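Local coordinates for protein ADP-ribosylglycohydrolase (Thermus thermophilus, PDB 2YZV) that is an all-helical member of the ADP-ribosylglycohydrolase family that binds two magnesium ions through aspartate and threonine residues, at residues 22-27 with 40-45; 79-84 with 110-115; 150-155 with 167-172; 182-187 with 230-235. All blocks are in the same frame, centred on the assembly; numbering follows the deposited sequence.

Contact 1. Residues 22-27 with 40-45; sequences DALGAQ and REMKGG
The carboxamide of Gln-27 meets the backbone of the loop 40-45 with both its nitrogen and its oxygen. Gln-27 NE2 gives a hydrogen bond to Glu-41 O at 3.1 Å, nearly along the C=O axis and within the plane of the amide. Gln-27 OE1 accepts from Lys-43 N at 3.0 Å, the donor standing above the carbonyl plane, and takes a weak second bond from Gly-44 N. The chain of Gln-27 is extended beyond CG (chi2 175°), which carries the amide across to the loop, while CG rests 3.3 Å from Gly-44 O. One turn earlier on the helix, Ala-23 and Leu-24 receive Met-42, which bends at chi2 (-76°): Met-42 CE lies 3.5 Å from Leu-24 CG, a tight fit, and 3.8 Å from Ala-23 CB. Met-42 centres an inverse gamma turn, and Trp-276 of helix 274-279 packs on both it and Leu-24. Further out, the carboxylate of Glu-41 forms salt bridges with Arg-275 and Arg-243, and Asp-22 hydrogen-bonds to Thr-56, a magnesium ligand. Donor and acceptor ends of one amide thus match an acceptor and two donors of the loop, which fixes its rotation and ties an irregular segment to residues 22-27.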
loop_
_atom_site.group_PDB
_atom_site.type_symbol
_atom_site.label_atom_id
_atom_site.label_comp_id
_atom_site.label_asym_id
_atom_site.label_seq_id
_atom_site.Cartn_x
_atom_site.Cartn_y
_atom_site.Cartn_z
ATOM N N ASP A 22 0.629 7.630 3.802
ATOM C CA ASP A 22 1.916 7.436 4.457
ATOM C C ASP A 22 2.291 8.728 5.192
ATOM O O ASP A 22 2.629 8.703 6.379
ATOM C CB ASP A 22 2.964 7.071 3.389
ATOM C CG ASP A 22 4.351 6.790 3.967
ATOM O OD1 ASP A 22 4.503 6.727 5.200
ATOM O OD2 ASP A 22 5.294 6.625 3.164
ATOM N N ALA A 23 2.203 9.857 4.494
ATOM C CA ALA A 23 2.544 11.149 5.083
ATOM C C ALA A 23 1.676 11.496 6.292
ATOM O O ALA A 23 2.185 11.925 7.329
ATOM C CB ALA A 23 2.431 12.250 4.030
ATOM N N LEU A 24 0.364 11.324 6.161
ATOM C CA LEU A 24 -0.539 11.626 7.269
ATOM C C LEU A 24 -0.328 10.706 8.463
ATOM O O LEU A 24 -0.221 11.167 9.601
ATOM C CB LEU A 24 -1.994 11.526 6.809
ATOM C CG LEU A 24 -2.525 12.711 6.007
ATOM C CD1 LEU A 24 -3.854 12.342 5.365
ATOM C CD2 LEU A 24 -2.690 13.921 6.927
ATOM N N GLY A 25 -0.264 9.404 8.199
ATOM C CA GLY A 25 -0.078 8.429 9.262
ATOM C C GLY A 25 1.257 8.554 9.975
ATOM O O GLY A 25 1.350 8.291 11.173
ATOM N N ALA A 26 2.286 8.957 9.237
ATOM C CA ALA A 26 3.618 9.113 9.809
ATOM C C ALA A 26 3.606 10.102 10.972
ATOM O O ALA A 26 4.432 10.013 11.881
ATOM C CB ALA A 26 4.597 9.582 8.735
ATOM N N GLN A 27 2.656 11.034 10.946
ATOM C CA GLN A 27 2.548 12.049 11.992
ATOM C C GLN A 27 2.271 11.456 13.365
ATOM O O GLN A 27 2.656 12.036 14.383
ATOM C CB GLN A 27 1.451 13.061 11.636
ATOM C CG GLN A 27 1.696 13.763 10.309
ATOM C CD GLN A 27 0.568 14.690 9.886
ATOM O OE1 GLN A 27 0.567 15.203 8.768
ATOM N NE2 GLN A 27 -0.394 14.911 10.775
ATOM N N ARG A 40 -6.135 15.501 11.444
ATOM C CA ARG A 40 -7.001 15.856 10.324
ATOM C C ARG A 40 -6.278 16.510 9.151
ATOM O O ARG A 40 -6.782 16.504 8.027
ATOM C CB ARG A 40 -8.107 16.804 10.803
ATOM C CG ARG A 40 -8.960 16.260 11.934
ATOM C CD ARG A 40 -9.884 17.334 12.498
ATOM N NE ARG A 40 -10.844 17.831 11.514
ATOM C CZ ARG A 40 -11.825 17.105 10.985
ATOM N NH1 ARG A 40 -11.986 15.836 11.339
ATOM N NH2 ARG A 40 -12.654 17.653 10.106
ATOM N N GLU A 41 -5.104 17.080 9.398
ATOM C CA GLU A 41 -4.379 17.757 8.331
ATOM C C GLU A 41 -2.904 17.379 8.237
ATOM O O GLU A 41 -2.371 16.701 9.116
ATOM C CB GLU A 41 -4.498 19.274 8.508
ATOM C CG GLU A 41 -5.926 19.807 8.599
ATOM C CD GLU A 41 -6.806 19.354 7.449
ATOM O OE1 GLU A 41 -6.292 19.213 6.321
ATOM O OE2 GLU A 41 -8.019 19.152 7.668
ATOM N N MET A 42 -2.259 17.825 7.157
ATOM C CA MET A 42 -0.837 17.573 6.912
ATOM C C MET A 42 0.013 18.541 7.727
ATOM O O MET A 42 0.368 19.621 7.257
ATOM C CB MET A 42 -0.506 17.765 5.428
ATOM C CG MET A 42 -0.993 16.662 4.523
ATOM S SD MET A 42 0.023 15.167 4.623
ATOM C CE MET A 42 -0.812 14.168 3.367
ATOM N N LYS A 43 0.350 18.147 8.947
ATOM C CA LYS A 43 1.143 19.002 9.816
ATOM C C LYS A 43 2.589 18.543 9.934
ATOM O O LYS A 43 3.444 19.277 10.431
ATOM C CB LYS A 43 0.506 19.041 11.208
ATOM C CG LYS A 43 -0.860 19.715 11.263
ATOM C CD LYS A 43 -0.747 21.228 11.437
ATOM C CE LYS A 43 -0.077 21.906 10.251
ATOM N NZ LYS A 43 0.067 23.375 10.459
ATOM N N GLY A 44 2.868 17.336 9.457
ATOM C CA GLY A 44 4.212 16.810 9.572
ATOM C C GLY A 44 4.382 16.359 11.010
ATOM O O GLY A 44 3.396 16.216 11.735
ATOM N N GLY A 45 5.621 16.145 11.433
ATOM C CA GLY A 45 5.862 15.713 12.796
ATOM C C GLY A 45 6.165 14.235 12.899
ATOM O O GLY A 45 6.821 13.659 12.025
#

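Contact 2. Residues 79-84 with 110-115; sequences QMDRYL and ERYAAT
Helices 76-89 and 105-115 meet here through short segments whose axes come within 10.3 Å and cross at -117°, nearer to antiparallel than to parallel. So wide a separation is bridged by a large side chain, and Tyr-112 supplies it. With CG anti to the backbone N, its ring reaches across to helix 76-89 and slides past Met-80 in the opposite direction. Met-80 CB lies over one face of the ring in a CH-pi contact, 3.8 Å from the centroid of the Tyr-112 ring and 14° off its normal. Beyond CB the methionine is bent at both chi2 and chi3, which folds its methyl back so that Met-80 CE touches Tyr-112 CB at 3.7 Å. The tip of the ring is held by a hydrogen bond to a charged group. Tyr-112 OH donates to Asp-81 OD1 over 2.6 Å, a short bond in which the carboxylate oxygen sits near the ring plane at the edge, while the hydroxyl comes from above the carboxylate plane; carboxylate and ring planes are 53° apart. Lys-77, probably protonated, also hydrogen-bonds to this hydroxyl, and a carboxylate and an ammonium together would be expected to polarise it. One turn on from Met-80, Leu-84 completes the interface: its CD2 touches Ala-113 CB at 3.9 Å and approaches the tyrosine ring obliquely. Around the contact, Leu-109 also packs on Met-80, and Glu-110 forms a salt bridge with Arg-88. The arrangement is that of steeply crossed helices in an all-helical fold, apolar at Met-80 and polar at the tyrosine tip.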
loop_
_atom_site.group_PDB
_atom_site.type_symbol
_atom_site.label_atom_id
_atom_site.label_comp_id
_atom_site.label_asym_id
_atom_site.label_seq_id
_atom_site.Cartn_x
_atom_site.Cartn_y
_atom_site.Cartn_z
ATOM N N GLN A 79 14.422 -4.819 -8.752
ATOM C CA GLN A 79 13.686 -4.202 -7.657
ATOM C C GLN A 79 14.589 -4.138 -6.434
ATOM O O GLN A 79 14.713 -3.093 -5.792
ATOM C CB GLN A 79 12.435 -5.017 -7.332
ATOM C CG GLN A 79 11.334 -4.876 -8.363
ATOM C CD GLN A 79 10.270 -5.945 -8.227
ATOM O OE1 GLN A 79 10.053 -6.489 -7.141
ATOM N NE2 GLN A 79 9.589 -6.243 -9.328
ATOM N N MET A 80 15.234 -5.260 -6.130
ATOM C CA MET A 80 16.123 -5.346 -4.982
ATOM C C MET A 80 17.383 -4.505 -5.148
ATOM O O MET A 80 17.894 -3.965 -4.169
ATOM C CB MET A 80 16.473 -6.812 -4.704
ATOM C CG MET A 80 15.294 -7.622 -4.166
ATOM S SD MET A 80 14.754 -7.086 -2.515
ATOM C CE MET A 80 15.793 -8.143 -1.478
ATOM N N ASP A 81 17.891 -4.387 -6.373
ATOM C CA ASP A 81 19.073 -3.562 -6.596
ATOM C C ASP A 81 18.712 -2.139 -6.181
ATOM O O ASP A 81 19.502 -1.442 -5.544
ATOM C CB ASP A 81 19.495 -3.560 -8.071
ATOM C CG ASP A 81 20.102 -4.878 -8.516
ATOM O OD1 ASP A 81 20.796 -5.521 -7.701
ATOM O OD2 ASP A 81 19.899 -5.260 -9.688
ATOM N N ARG A 82 17.503 -1.716 -6.539
ATOM C CA ARG A 82 17.044 -0.375 -6.205
ATOM C C ARG A 82 16.777 -0.203 -4.711
ATOM O O ARG A 82 17.169 0.808 -4.131
ATOM C CB ARG A 82 15.788 -0.031 -7.008
ATOM C CG ARG A 82 16.017 0.032 -8.512
ATOM C CD ARG A 82 14.712 0.299 -9.244
ATOM N NE ARG A 82 14.850 0.197 -10.695
ATOM C CZ ARG A 82 15.457 1.098 -11.460
ATOM N NH1 ARG A 82 15.988 2.188 -10.923
ATOM N NH2 ARG A 82 15.534 0.905 -12.769
ATOM N N TYR A 83 16.112 -1.173 -4.083
ATOM C CA TYR A 83 15.839 -1.068 -2.651
ATOM C C TYR A 83 17.154 -0.991 -1.889
ATOM O O TYR A 83 17.303 -0.194 -0.963
ATOM C CB TYR A 83 15.058 -2.278 -2.120
ATOM C CG TYR A 83 13.677 -2.502 -2.695
ATOM C CD1 TYR A 83 12.876 -1.437 -3.109
ATOM C CD2 TYR A 83 13.153 -3.791 -2.788
ATOM C CE1 TYR A 83 11.588 -1.654 -3.602
ATOM C CE2 TYR A 83 11.873 -4.018 -3.273
ATOM C CZ TYR A 83 11.095 -2.951 -3.680
ATOM O OH TYR A 83 9.827 -3.188 -4.160
ATOM N N LEU A 84 18.103 -1.839 -2.278
ATOM C CA LEU A 84 19.410 -1.889 -1.634
ATOM C C LEU A 84 20.149 -0.568 -1.793
ATOM O O LEU A 84 20.757 -0.065 -0.849
ATOM C CB LEU A 84 20.246 -3.025 -2.233
ATOM C CG LEU A 84 21.652 -3.233 -1.665
ATOM C CD1 LEU A 84 21.568 -3.562 -0.183
ATOM C CD2 LEU A 84 22.347 -4.357 -2.422
ATOM N N GLU A 110 20.243 -7.363 3.001
ATOM C CA GLU A 110 21.609 -7.837 3.203
ATOM C C GLU A 110 21.743 -9.291 2.751
ATOM O O GLU A 110 22.822 -9.725 2.346
ATOM C CB GLU A 110 22.018 -7.704 4.671
ATOM C CG GLU A 110 22.180 -6.263 5.149
ATOM C CD GLU A 110 23.275 -5.508 4.410
ATOM O OE1 GLU A 110 24.094 -6.149 3.714
ATOM O OE2 GLU A 110 23.327 -4.265 4.538
ATOM N N ARG A 111 20.647 -10.043 2.825
ATOM C CA ARG A 111 20.659 -11.433 2.383
ATOM C C ARG A 111 20.860 -11.417 0.868
ATOM O O ARG A 111 21.663 -12.177 0.329
ATOM C CB ARG A 111 19.330 -12.116 2.734
ATOM C CG ARG A 111 19.214 -13.563 2.279
ATOM C CD ARG A 111 17.906 -14.195 2.757
ATOM N NE ARG A 111 17.879 -14.436 4.203
ATOM C CZ ARG A 111 17.068 -13.825 5.064
ATOM N NH1 ARG A 111 16.197 -12.915 4.645
ATOM N NH2 ARG A 111 17.118 -14.136 6.354
ATOM N N TYR A 112 20.135 -10.535 0.186
ATOM C CA TYR A 112 20.252 -10.404 -1.261
ATOM C C TYR A 112 21.661 -9.946 -1.643
ATOM O O TYR A 112 22.274 -10.475 -2.575
ATOM C CB TYR A 112 19.231 -9.391 -1.790
ATOM C CG TYR A 112 19.478 -9.003 -3.227
ATOM C CD1 TYR A 112 19.344 -9.939 -4.251
ATOM C CD2 TYR A 112 19.900 -7.715 -3.561
ATOM C CE1 TYR A 112 19.626 -9.608 -5.570
ATOM C CE2 TYR A 112 20.185 -7.372 -4.880
ATOM C CZ TYR A 112 20.046 -8.326 -5.877
ATOM O OH TYR A 112 20.329 -8.007 -7.184
ATOM N N ALA A 113 22.171 -8.958 -0.919
ATOM C CA ALA A 113 23.497 -8.425 -1.195
ATOM C C ALA A 113 24.574 -9.498 -1.108
ATOM O O ALA A 113 25.552 -9.464 -1.852
ATOM C CB ALA A 113 23.814 -7.289 -0.223
ATOM N N ALA A 114 24.387 -10.459 -0.209
ATOM C CA ALA A 114 25.377 -11.512 -0.026
ATOM C C ALA A 114 25.187 -12.757 -0.881
ATOM O O ALA A 114 26.170 -13.414 -1.243
ATOM C CB ALA A 114 25.430 -11.912 1.440
ATOM N N THR A 115 23.941 -13.080 -1.210
ATOM C CA THR A 115 23.652 -14.292 -1.978
ATOM C C THR A 115 23.169 -14.109 -3.406
ATOM O O THR A 115 23.244 -15.046 -4.206
ATOM C CB THR A 115 22.597 -15.157 -1.265
ATOM O OG1 THR A 115 21.325 -14.494 -1.306
ATOM C CG2 THR A 115 22.996 -15.391 0.184
#

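Contact 3. Residues 150-155 with 167-172; sequences LARRAA and ATEVLA
Arg-152 lays the NE edge of its guanidinium against the carboxylate of Glu-169. Arg-152 NE donates to Glu-169 OE2 at 2.7 Å, almost straight at 171° and close to the guanidinium plane, and its NH2 adds a weak bond to Glu-169 OE1 at 3.2 Å. The pair is a two-pronged salt bridge but not a coplanar one: the flat groups are turned 58° apart, and NE meets OE2 from well above the carboxylate plane. The torsions explain the approach. Arg-152 runs out with CG anti to the backbone N and bends at chi3, whereas Glu-169 is extended beyond CG, so the two chains cross obliquely. Beside this salt bridge the helices meet through small residues. Ala-151 CB touches Ala-172 CB at 3.7 Å, Thr-168 CG2 rests on Ala-151 O at 3.5 Å, and Ala-155 CB lies 3.6 Å from Thr-168 OG1. The Thr-168 hydroxyl is satisfied by Ala-164 O within its own helix, while the CG2 methyl faces the partner. Small side chains permit the segment axes to approach to 8.5 Å while crossing at 134°. Helices 147-156 and 162-179 follow each other in the chain; Leu-137 of helix 135-141 packs on Ala-151, and Pro-130 and Leu-131 of helix 129-132 cover Thr-168, so the buried side of the pair is enclosed by further helices.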
loop_
_atom_site.group_PDB
_atom_site.type_symbol
_atom_site.label_atom_id
_atom_site.label_comp_id
_atom_site.label_asym_id
_atom_site.label_seq_id
_atom_site.Cartn_x
_atom_site.Cartn_y
_atom_site.Cartn_z
ATOM N N LEU A 150 2.335 -12.423 -9.594
ATOM C CA LEU A 150 3.360 -11.388 -9.644
ATOM C C LEU A 150 3.370 -10.663 -8.303
ATOM O O LEU A 150 4.428 -10.279 -7.802
ATOM C CB LEU A 150 3.067 -10.397 -10.772
ATOM C CG LEU A 150 3.056 -10.993 -12.185
ATOM C CD1 LEU A 150 2.661 -9.922 -13.193
ATOM C CD2 LEU A 150 4.434 -11.560 -12.516
ATOM N N ALA A 151 2.188 -10.484 -7.721
ATOM C CA ALA A 151 2.085 -9.807 -6.427
ATOM C C ALA A 151 2.783 -10.633 -5.352
ATOM O O ALA A 151 3.467 -10.084 -4.486
ATOM C CB ALA A 151 0.619 -9.588 -6.055
ATOM N N ARG A 152 2.612 -11.950 -5.402
ATOM C CA ARG A 152 3.258 -12.814 -4.421
ATOM C C ARG A 152 4.770 -12.719 -4.582
ATOM O O ARG A 152 5.508 -12.640 -3.601
ATOM C CB ARG A 152 2.803 -14.268 -4.589
ATOM C CG ARG A 152 3.571 -15.255 -3.714
ATOM C CD ARG A 152 2.965 -16.646 -3.784
ATOM N NE ARG A 152 1.689 -16.710 -3.078
ATOM C CZ ARG A 152 1.490 -17.376 -1.944
ATOM N NH1 ARG A 152 2.483 -18.048 -1.377
ATOM N NH2 ARG A 152 0.298 -17.362 -1.370
ATOM N N ARG A 153 5.236 -12.725 -5.828
ATOM C CA ARG A 153 6.667 -12.624 -6.081
ATOM C C ARG A 153 7.202 -11.272 -5.604
ATOM O O ARG A 153 8.296 -11.193 -5.042
ATOM C CB ARG A 153 6.949 -12.832 -7.573
ATOM C CG ARG A 153 6.761 -14.280 -8.012
ATOM C CD ARG A 153 6.729 -14.412 -9.526
ATOM N NE ARG A 153 7.974 -13.988 -10.156
ATOM C CZ ARG A 153 8.103 -13.768 -11.462
ATOM N NH1 ARG A 153 7.058 -13.931 -12.261
ATOM N NH2 ARG A 153 9.269 -13.380 -11.966
ATOM N N ALA A 154 6.422 -10.215 -5.809
ATOM C CA ALA A 154 6.833 -8.876 -5.385
ATOM C C ALA A 154 6.940 -8.804 -3.864
ATOM O O ALA A 154 7.760 -8.061 -3.320
ATOM C CB ALA A 154 5.836 -7.834 -5.892
ATOM N N ALA A 155 6.109 -9.573 -3.173
ATOM C CA ALA A 155 6.146 -9.583 -1.720
ATOM C C ALA A 155 7.340 -10.399 -1.239
ATOM O O ALA A 155 8.024 -10.011 -0.292
ATOM C CB ALA A 155 4.850 -10.181 -1.160
ATOM N N ALA A 167 -1.863 -11.925 2.017
ATOM C CA ALA A 167 -2.465 -10.609 2.220
ATOM C C ALA A 167 -2.156 -9.727 1.014
ATOM O O ALA A 167 -2.977 -8.904 0.607
ATOM C CB ALA A 167 -1.921 -9.969 3.492
ATOM N N THR A 168 -0.969 -9.908 0.444
ATOM C CA THR A 168 -0.564 -9.131 -0.719
ATOM C C THR A 168 -1.430 -9.514 -1.915
ATOM O O THR A 168 -1.842 -8.653 -2.695
ATOM C CB THR A 168 0.928 -9.360 -1.047
ATOM O OG1 THR A 168 1.719 -9.009 0.097
ATOM C CG2 THR A 168 1.354 -8.492 -2.234
ATOM N N GLU A 169 -1.715 -10.805 -2.055
ATOM C CA GLU A 169 -2.552 -11.269 -3.156
ATOM C C GLU A 169 -3.960 -10.697 -3.019
ATOM O O GLU A 169 -4.575 -10.292 -4.010
ATOM C CB GLU A 169 -2.602 -12.798 -3.181
ATOM C CG GLU A 169 -1.240 -13.441 -3.387
ATOM C CD GLU A 169 -1.298 -14.954 -3.359
ATOM O OE1 GLU A 169 -2.066 -15.502 -2.540
ATOM O OE2 GLU A 169 -0.571 -15.595 -4.146
ATOM N N VAL A 170 -4.467 -10.660 -1.790
ATOM C CA VAL A 170 -5.798 -10.121 -1.537
ATOM C C VAL A 170 -5.825 -8.631 -1.885
ATOM O O VAL A 170 -6.769 -8.157 -2.516
ATOM C CB VAL A 170 -6.234 -10.337 -0.058
ATOM C CG1 VAL A 170 -7.549 -9.616 0.213
ATOM C CG2 VAL A 170 -6.407 -11.834 0.217
ATOM N N LEU A 171 -4.788 -7.886 -1.502
ATOM C CA LEU A 171 -4.763 -6.461 -1.824
ATOM C C LEU A 171 -4.633 -6.256 -3.336
ATOM O O LEU A 171 -5.206 -5.323 -3.888
ATOM C CB LEU A 171 -3.621 -5.746 -1.087
ATOM C CG LEU A 171 -3.571 -4.221 -1.273
ATOM C CD1 LEU A 171 -4.860 -3.590 -0.764
ATOM C CD2 LEU A 171 -2.382 -3.652 -0.512
ATOM N N ALA A 172 -3.888 -7.127 -4.007
ATOM C CA ALA A 172 -3.735 -7.005 -5.452
ATOM C C ALA A 172 -5.112 -7.147 -6.096
ATOM O O ALA A 172 -5.469 -6.386 -6.996
ATOM C CB ALA A 172 -2.783 -8.078 -5.977
#

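Contact 4. Residues 182-187 with 230-235; sequences APKEAL and WAFARG
Lys-184, in the first turn of helix 184-189, points its CB toward the end of helix 221-234 and runs from there to the backbone of that helix. With CG anti to the backbone N and chi2 at 175°, the chain starts out straight. Lys-184 CG lies 3.8 Å from Phe-232 CE2, above the CE2 side of the ring. CD follows and comes near Phe-232 O, and a bend at chi3 (-70°) then carries the chain across the ring. Lys-184 CE sits over one face, 3.9 Å from the centroid of the Phe-232 ring and 15° off its normal, a CH-pi contact. At the tip, Lys-184 NZ donates to Phe-232 O over 2.8 Å, nearly along the C=O axis. The ammonium also keeps a cation-pi relation to the face of the same ring, with Lys-184 NZ 4.7 Å from the Phe-232 centroid. Gly-235 O is another close carbonyl, although its angle to NZ is poor, and the hydroxyl of Tyr-267 forms a further hydrogen bond with NZ. One turn along, Leu-187 CD1 meets Phe-232 CE2 at 3.9 Å, the two side chains crossing at about a right angle. The ring is itself set by Tyr-266 of helix 252-267, which it meets edge-to-face. Gly-235 is where helix 221-234 leaves helical geometry. The carbonyls at a helix C-terminus carry partial negative charge, so a lysine ammonium there is favourably placed; the ring face beneath it and the tyrosine hydroxyl would be expected to favour its charged form further.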
loop_
_atom_site.group_PDB
_atom_site.type_symbol
_atom_site.label_atom_id
_atom_site.label_comp_id
_atom_site.label_asym_id
_atom_site.label_seq_id
_atom_site.Cartn_x
_atom_site.Cartn_y
_atom_site.Cartn_z
ATOM N N ALA A 182 -15.410 -1.642 -9.470
ATOM C CA ALA A 182 -16.216 -2.505 -8.614
ATOM C C ALA A 182 -16.740 -1.709 -7.420
ATOM O O ALA A 182 -16.038 -0.860 -6.867
ATOM C CB ALA A 182 -15.386 -3.692 -8.131
ATOM N N PRO A 183 -17.990 -1.970 -7.009
ATOM C CA PRO A 183 -18.591 -1.262 -5.876
ATOM C C PRO A 183 -18.013 -1.687 -4.527
ATOM O O PRO A 183 -17.486 -2.795 -4.389
ATOM C CB PRO A 183 -20.074 -1.597 -6.014
ATOM C CG PRO A 183 -20.042 -2.988 -6.542
ATOM C CD PRO A 183 -18.947 -2.922 -7.601
ATOM N N LYS A 184 -18.109 -0.795 -3.546
ATOM C CA LYS A 184 -17.586 -1.063 -2.209
ATOM C C LYS A 184 -18.073 -2.397 -1.652
ATOM O O LYS A 184 -17.298 -3.144 -1.058
ATOM C CB LYS A 184 -17.966 0.071 -1.247
ATOM C CG LYS A 184 -17.457 -0.145 0.175
ATOM C CD LYS A 184 -17.735 1.047 1.090
ATOM C CE LYS A 184 -16.884 2.251 0.730
ATOM N NZ LYS A 184 -17.022 3.328 1.755
ATOM N N GLU A 185 -19.353 -2.703 -1.846
ATOM C CA GLU A 185 -19.907 -3.953 -1.340
ATOM C C GLU A 185 -19.197 -5.180 -1.916
ATOM O O GLU A 185 -18.948 -6.150 -1.203
ATOM C CB GLU A 185 -21.409 -4.034 -1.642
ATOM C CG GLU A 185 -21.753 -3.795 -3.102
ATOM C CD GLU A 185 -22.135 -2.350 -3.405
ATOM O OE1 GLU A 185 -21.582 -1.420 -2.773
ATOM O OE2 GLU A 185 -22.989 -2.142 -4.295
ATOM N N ALA A 186 -18.873 -5.134 -3.204
ATOM C CA ALA A 186 -18.191 -6.248 -3.856
ATOM C C ALA A 186 -16.767 -6.386 -3.328
ATOM O O ALA A 186 -16.284 -7.497 -3.094
ATOM C CB ALA A 186 -18.170 -6.033 -5.366
ATOM N N LEU A 187 -16.098 -5.253 -3.145
ATOM C CA LEU A 187 -14.728 -5.256 -2.636
ATOM C C LEU A 187 -14.670 -5.871 -1.244
ATOM O O LEU A 187 -13.839 -6.740 -0.972
ATOM C CB LEU A 187 -14.179 -3.826 -2.607
ATOM C CG LEU A 187 -14.059 -3.198 -4.003
ATOM C CD1 LEU A 187 -13.789 -1.703 -3.895
ATOM C CD2 LEU A 187 -12.944 -3.901 -4.783
ATOM N N TRP A 230 -11.414 -1.821 7.317
ATOM C CA TRP A 230 -12.364 -1.253 8.266
ATOM C C TRP A 230 -12.572 0.232 7.967
ATOM O O TRP A 230 -13.701 0.712 7.903
ATOM C CB TRP A 230 -11.833 -1.416 9.692
ATOM C CG TRP A 230 -12.530 -0.556 10.692
ATOM C CD1 TRP A 230 -13.761 -0.769 11.249
ATOM C CD2 TRP A 230 -12.054 0.683 11.229
ATOM N NE1 TRP A 230 -14.080 0.263 12.100
ATOM C CE2 TRP A 230 -13.050 1.169 12.106
ATOM C CE3 TRP A 230 -10.881 1.432 11.052
ATOM C CZ2 TRP A 230 -12.910 2.375 12.807
ATOM C CZ3 TRP A 230 -10.741 2.632 11.750
ATOM C CH2 TRP A 230 -11.753 3.089 12.616
ATOM N N ALA A 231 -11.473 0.957 7.783
ATOM C CA ALA A 231 -11.544 2.387 7.503
ATOM C C ALA A 231 -12.275 2.641 6.193
ATOM O O ALA A 231 -13.021 3.612 6.061
ATOM C CB ALA A 231 -10.134 2.980 7.447
ATOM N N PHE A 232 -12.055 1.761 5.222
ATOM C CA PHE A 232 -12.703 1.890 3.925
ATOM C C PHE A 232 -14.204 1.636 4.075
ATOM O O PHE A 232 -15.026 2.350 3.501
ATOM C CB PHE A 232 -12.075 0.899 2.933
ATOM C CG PHE A 232 -12.663 0.957 1.547
ATOM C CD1 PHE A 232 -12.681 2.149 0.827
ATOM C CD2 PHE A 232 -13.166 -0.194 0.949
ATOM C CE1 PHE A 232 -13.193 2.192 -0.475
ATOM C CE2 PHE A 232 -13.681 -0.164 -0.350
ATOM C CZ PHE A 232 -13.693 1.033 -1.064
ATOM N N ALA A 233 -14.555 0.631 4.867
ATOM C CA ALA A 233 -15.961 0.294 5.078
ATOM C C ALA A 233 -16.734 1.391 5.808
ATOM O O ALA A 233 -17.876 1.697 5.455
ATOM C CB ALA A 233 -16.066 -1.011 5.853
ATOM N N ARG A 234 -16.114 1.994 6.819
ATOM C CA ARG A 234 -16.793 3.022 7.599
ATOM C C ARG A 234 -16.704 4.439 7.041
ATOM O O ARG A 234 -17.590 5.257 7.290
ATOM C CB ARG A 234 -16.281 3.009 9.042
ATOM C CG ARG A 234 -16.410 1.660 9.737
ATOM C CD ARG A 234 -17.821 1.090 9.628
ATOM N NE ARG A 234 -17.899 -0.228 10.249
ATOM C CZ ARG A 234 -18.787 -1.160 9.914
ATOM N NH1 ARG A 234 -19.680 -0.917 8.965
ATOM N NH2 ARG A 234 -18.759 -2.344 10.513
ATOM N N GLY A 235 -15.641 4.739 6.303
ATOM C CA GLY A 235 -15.501 6.068 5.735
ATOM C C GLY A 235 -16.460 6.260 4.576
ATOM O O GLY A 235 -16.592 5.382 3.727
#

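Overall arrangement
The four contacts follow one another along the chain, each closing before the next opens, and none touches another. Contact 1 borders the metal site: the side chain of Ala-26 is about 6 Å from a bound magnesium ion. Contacts 2 and 3 come closest together, with nearest atoms about 4 Å apart, and Thr-157 packs on Met-80 just beyond helix 147-156. Contacts 3 and 4 are linked by consecutive helices, 162-179 and 184-189, with centres 20 Å apart. Contacts 2 and 4 are the most distant, their centres 36 Å apart on opposite sides of the chain's centre.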